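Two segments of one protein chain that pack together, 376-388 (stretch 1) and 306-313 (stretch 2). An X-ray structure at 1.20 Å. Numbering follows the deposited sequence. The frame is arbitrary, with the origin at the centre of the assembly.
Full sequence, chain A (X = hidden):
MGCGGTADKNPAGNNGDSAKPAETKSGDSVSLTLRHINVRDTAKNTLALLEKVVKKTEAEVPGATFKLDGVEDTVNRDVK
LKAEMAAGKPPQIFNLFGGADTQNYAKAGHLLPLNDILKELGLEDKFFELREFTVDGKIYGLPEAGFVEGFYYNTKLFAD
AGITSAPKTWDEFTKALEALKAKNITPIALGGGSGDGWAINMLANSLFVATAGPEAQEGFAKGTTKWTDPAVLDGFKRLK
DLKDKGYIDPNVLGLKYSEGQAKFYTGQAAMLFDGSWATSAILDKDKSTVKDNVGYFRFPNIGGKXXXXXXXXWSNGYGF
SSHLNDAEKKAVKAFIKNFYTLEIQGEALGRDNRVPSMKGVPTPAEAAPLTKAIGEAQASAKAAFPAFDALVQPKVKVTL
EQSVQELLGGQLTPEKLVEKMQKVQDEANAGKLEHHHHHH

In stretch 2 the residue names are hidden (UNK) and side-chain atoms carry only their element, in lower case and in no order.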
# COMPACT_ATOMS: atom_id res chain seq x y z
N GLU A 376 14.46 -3.36 10.48
CA GLU A 376 14.79 -2.87 11.81
C GLU A 376 13.76 -1.86 12.29
O GLU A 376 13.38 -1.86 13.47
CB GLU A 376 16.20 -2.27 11.80
CG GLU A 376 17.30 -3.33 11.73
CD GLU A 376 18.66 -2.77 11.37
OE1 GLU A 376 19.64 -3.54 11.47
OE2 GLU A 376 18.76 -1.58 11.00
N ALA A 377 13.27 -1.00 11.38
CA ALA A 377 12.23 -0.04 11.74
C ALA A 377 10.92 -0.72 12.11
O ALA A 377 10.22 -0.26 13.02
CB ALA A 377 12.04 0.93 10.57
N GLN A 378 10.57 -1.81 11.42
CA GLN A 378 9.34 -2.54 11.73
C GLN A 378 9.48 -3.34 13.03
O GLN A 378 8.56 -3.34 13.87
CB GLN A 378 9.01 -3.48 10.56
CG GLN A 378 7.63 -4.16 10.59
CD GLN A 378 7.65 -5.61 11.02
OE1 GLN A 378 8.71 -6.21 11.21
NE2 GLN A 378 6.46 -6.19 11.17
N ALA A 379 10.63 -4.01 13.21
CA ALA A 379 10.84 -4.87 14.36
C ALA A 379 10.87 -4.08 15.66
O ALA A 379 10.38 -4.57 16.69
CB ALA A 379 12.15 -5.64 14.18
N SER A 380 11.46 -2.89 15.65
CA SER A 380 11.55 -2.10 16.88
C SER A 380 10.29 -1.30 17.16
O SER A 380 10.22 -0.65 18.21
CB SER A 380 12.73 -1.14 16.80
OG SER A 380 12.73 -0.49 15.55
N ALA A 381 9.31 -1.28 16.26
CA ALA A 381 8.05 -0.61 16.51
C ALA A 381 7.25 -1.35 17.58
O ALA A 381 7.35 -2.57 17.72
CB ALA A 381 7.21 -0.56 15.24
N LYS A 382 6.47 -0.59 18.35
CA LYS A 382 5.60 -1.19 19.36
C LYS A 382 4.56 -2.10 18.70
O LYS A 382 4.27 -3.19 19.20
CB LYS A 382 4.91 -0.06 20.13
CG LYS A 382 3.77 -0.46 21.06
CD LYS A 382 3.13 0.79 21.70
CE LYS A 382 2.34 0.46 22.96
NZ LYS A 382 2.29 1.63 23.90
N ALA A 383 4.01 -1.66 17.58
CA ALA A 383 2.96 -2.38 16.87
C ALA A 383 2.78 -1.73 15.50
O ALA A 383 3.29 -0.64 15.24
CB ALA A 383 1.63 -2.32 17.64
N ALA A 384 2.04 -2.42 14.64
CA ALA A 384 1.63 -1.87 13.36
C ALA A 384 0.16 -1.46 13.39
O ALA A 384 -0.62 -1.92 14.24
CB ALA A 384 1.84 -2.89 12.23
N PHE A 385 -0.22 -0.59 12.46
CA PHE A 385 -1.60 -0.24 12.23
C PHE A 385 -1.89 -0.34 10.74
O PHE A 385 -1.03 -0.01 9.91
CB PHE A 385 -1.96 1.16 12.75
CG PHE A 385 -1.16 2.28 12.16
CD1 PHE A 385 0.05 2.67 12.74
CD2 PHE A 385 -1.62 2.98 11.05
CE1 PHE A 385 0.76 3.74 12.22
CE2 PHE A 385 -0.91 4.04 10.54
CZ PHE A 385 0.28 4.41 11.12
N PRO A 386 -3.08 -0.79 10.36
CA PRO A 386 -3.41 -0.91 8.94
C PRO A 386 -3.60 0.45 8.29
O PRO A 386 -3.77 1.47 8.96
CB PRO A 386 -4.73 -1.70 8.96
CG PRO A 386 -5.36 -1.27 10.24
CD PRO A 386 -4.22 -1.13 11.22
N ALA A 387 -3.57 0.46 6.97
CA ALA A 387 -3.92 1.67 6.24
C ALA A 387 -5.39 2.01 6.46
O ALA A 387 -6.25 1.13 6.58
CB ALA A 387 -3.65 1.51 4.75
N PHE A 388 -5.68 3.32 6.52
CA PHE A 388 -7.04 3.76 6.80
C PHE A 388 -8.04 3.22 5.78
O PHE A 388 -9.22 3.04 6.11
CB PHE A 388 -7.12 5.29 6.87
CG PHE A 388 -7.23 5.93 5.51
CD1 PHE A 388 -6.13 6.01 4.68
CD2 PHE A 388 -8.44 6.39 5.05
CE1 PHE A 388 -6.25 6.54 3.42
CE2 PHE A 388 -8.57 6.91 3.79
CZ PHE A 388 -7.46 7.00 2.97
N UNK A 306 0.01 7.61 19.44
CA UNK A 306 0.55 7.15 18.18
C UNK A 306 2.02 6.77 18.19
O UNK A 306 2.51 6.24 17.20
N UNK A 307 2.73 6.99 19.29
CA UNK A 307 4.18 6.81 19.30
C UNK A 307 4.60 5.37 19.01
O UNK A 307 3.96 4.41 19.45
c UNK A 307 4.85 8.72 20.82
o UNK A 307 5.33 9.16 21.87
o UNK A 307 4.49 9.46 19.89
c UNK A 307 4.75 7.23 20.66
N UNK A 308 5.72 5.24 18.30
CA UNK A 308 6.41 3.98 18.03
C UNK A 308 5.58 2.98 17.25
O UNK A 308 5.86 1.78 17.28
c UNK A 308 6.98 3.37 19.31
o UNK A 308 8.98 4.58 19.33
n UNK A 308 7.66 4.77 21.14
c UNK A 308 7.96 4.29 19.93
N UNK A 309 4.58 3.45 16.53
CA UNK A 309 3.79 2.61 15.65
C UNK A 309 4.30 2.72 14.22
O UNK A 309 4.90 3.72 13.83
c UNK A 309 1.77 1.60 17.69
c UNK A 309 1.68 2.98 17.09
c UNK A 309 2.32 3.02 15.71
c UNK A 309 0.22 3.40 17.00
N UNK A 310 4.03 1.70 13.42
CA UNK A 310 4.37 1.73 12.01
C UNK A 310 3.17 1.29 11.19
O UNK A 310 2.50 0.32 11.54
c UNK A 310 6.14 1.18 10.26
c UNK A 310 5.64 0.91 11.69
c UNK A 310 7.52 0.61 9.99
c UNK A 310 5.40 -0.57 11.93
N UNK A 311 2.87 2.02 10.13
CA UNK A 311 1.79 1.60 9.24
C UNK A 311 2.23 0.34 8.51
O UNK A 311 3.30 0.34 7.88
n UNK A 311 -0.62 1.72 7.61
o UNK A 311 0.50 2.95 6.11
c UNK A 311 1.53 2.73 8.26
c UNK A 311 0.42 2.45 7.23
N UNK A 312 1.44 -0.73 8.59
CA UNK A 312 1.80 -1.93 7.86
C UNK A 312 0.77 -3.02 8.06
O UNK A 312 -0.15 -2.90 8.88
N UNK A 313 0.97 -4.10 7.32
CA UNK A 313 0.05 -5.23 7.36
C UNK A 313 0.20 -6.07 6.11
O UNK A 313 1.18 -5.95 5.38

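Position 306 has no side-chain atoms beyond the backbone, and nothing of it touches stretch 1. It is Gly-306, the first residue of a type II beta turn that runs through to position 309.

Position 307 carries two carbons, the second bearing two oxygens. That is a carboxylate on a short stem. It leads away and stays well clear of stretch 1. The nearest contact is made by the backbone O, 4.3 Å from Lys-382 CD. The residue is Asp-307.

Position 308 has two carbons, the second bearing one oxygen and one nitrogen. This is a carboxamide. Its CB lies 4.1 Å from Lys-382 CB. The backbone does more: Lys-382 N donates a hydrogen bond to the backbone O of 308 at 2.7 Å. The residue is Asn-308. Its phi/psi of 61/22 is left-handed, as expected at the third place of a type II turn. The OD1 atom is satisfied elsewhere in the structure.

Position 309 has four carbons, forked at the second. There is no heteroatom and no ring. One branch lies against Ala-383, and the CB sits at the edge of the Phe-385 ring. The fork after one methylene marks Leu-309. Its CD2 is 3.9 Å from Ala-383 CB, and its CB is 3.8 Å from Phe-385 CD1.

Position 310 also has four carbons, but the fork is at the first, and one arm is two carbons long. The short arm lies against Ala-381 and Ala-384, and the end of the long arm lies near Gln-378 in the helix. This beta-branched chain is Ile-310. Its CG2 is 3.8 Å from Ala-381 CB and 4.3 Å from Ala-384 CB. Its CD1 is 4.0 Å from Gln-378 CA. Its backbone bonds twice: Ile-310 N donates to Ala-383 O at 3.1 Å, and Ile-310 O accepts from Phe-385 N at 3.0 Å.

Position 311 has two carbons, the second with one oxygen and one nitrogen. The nitrogen meets Phe-385 O, the CB is 3.5 Å from Phe-385 CZ, and the backbone N lies over one face of that ring. It is a second carboxamide, Asn-311. Its ND2 donates to Phe-385 O at 2.9 Å, which fixes the nitrogen on that side of the amide.

Position 312 has no side-chain atoms. Its N donates to Phe-385 O at 2.9 Å, so that carbonyl accepts two hydrogen bonds from stretch 2. It is Gly-312.

Position 313 has none either, and it makes no contact of note. It is Gly-313.

The contact is a parallel pairing of short strands. Ala-384 lies beside Ile-310 and Phe-385 beside Asn-311. Backbone bonds alternate along the edge and set the register, and the Asn-311 amide adds a side-chain bond at the same carbonyl used by Gly-312. Side chains then pack on both faces. Ile-310 and Ala-384 share one, with Ala-381 and the helical residues Ala-377 and Gln-378 near Ile-310. Phe-385 lies on the other with Leu-309 and Asn-311. Together the stretches bury 635 Å², counting both sides.

Stretch 2, residues 306-313: GDNLINGG
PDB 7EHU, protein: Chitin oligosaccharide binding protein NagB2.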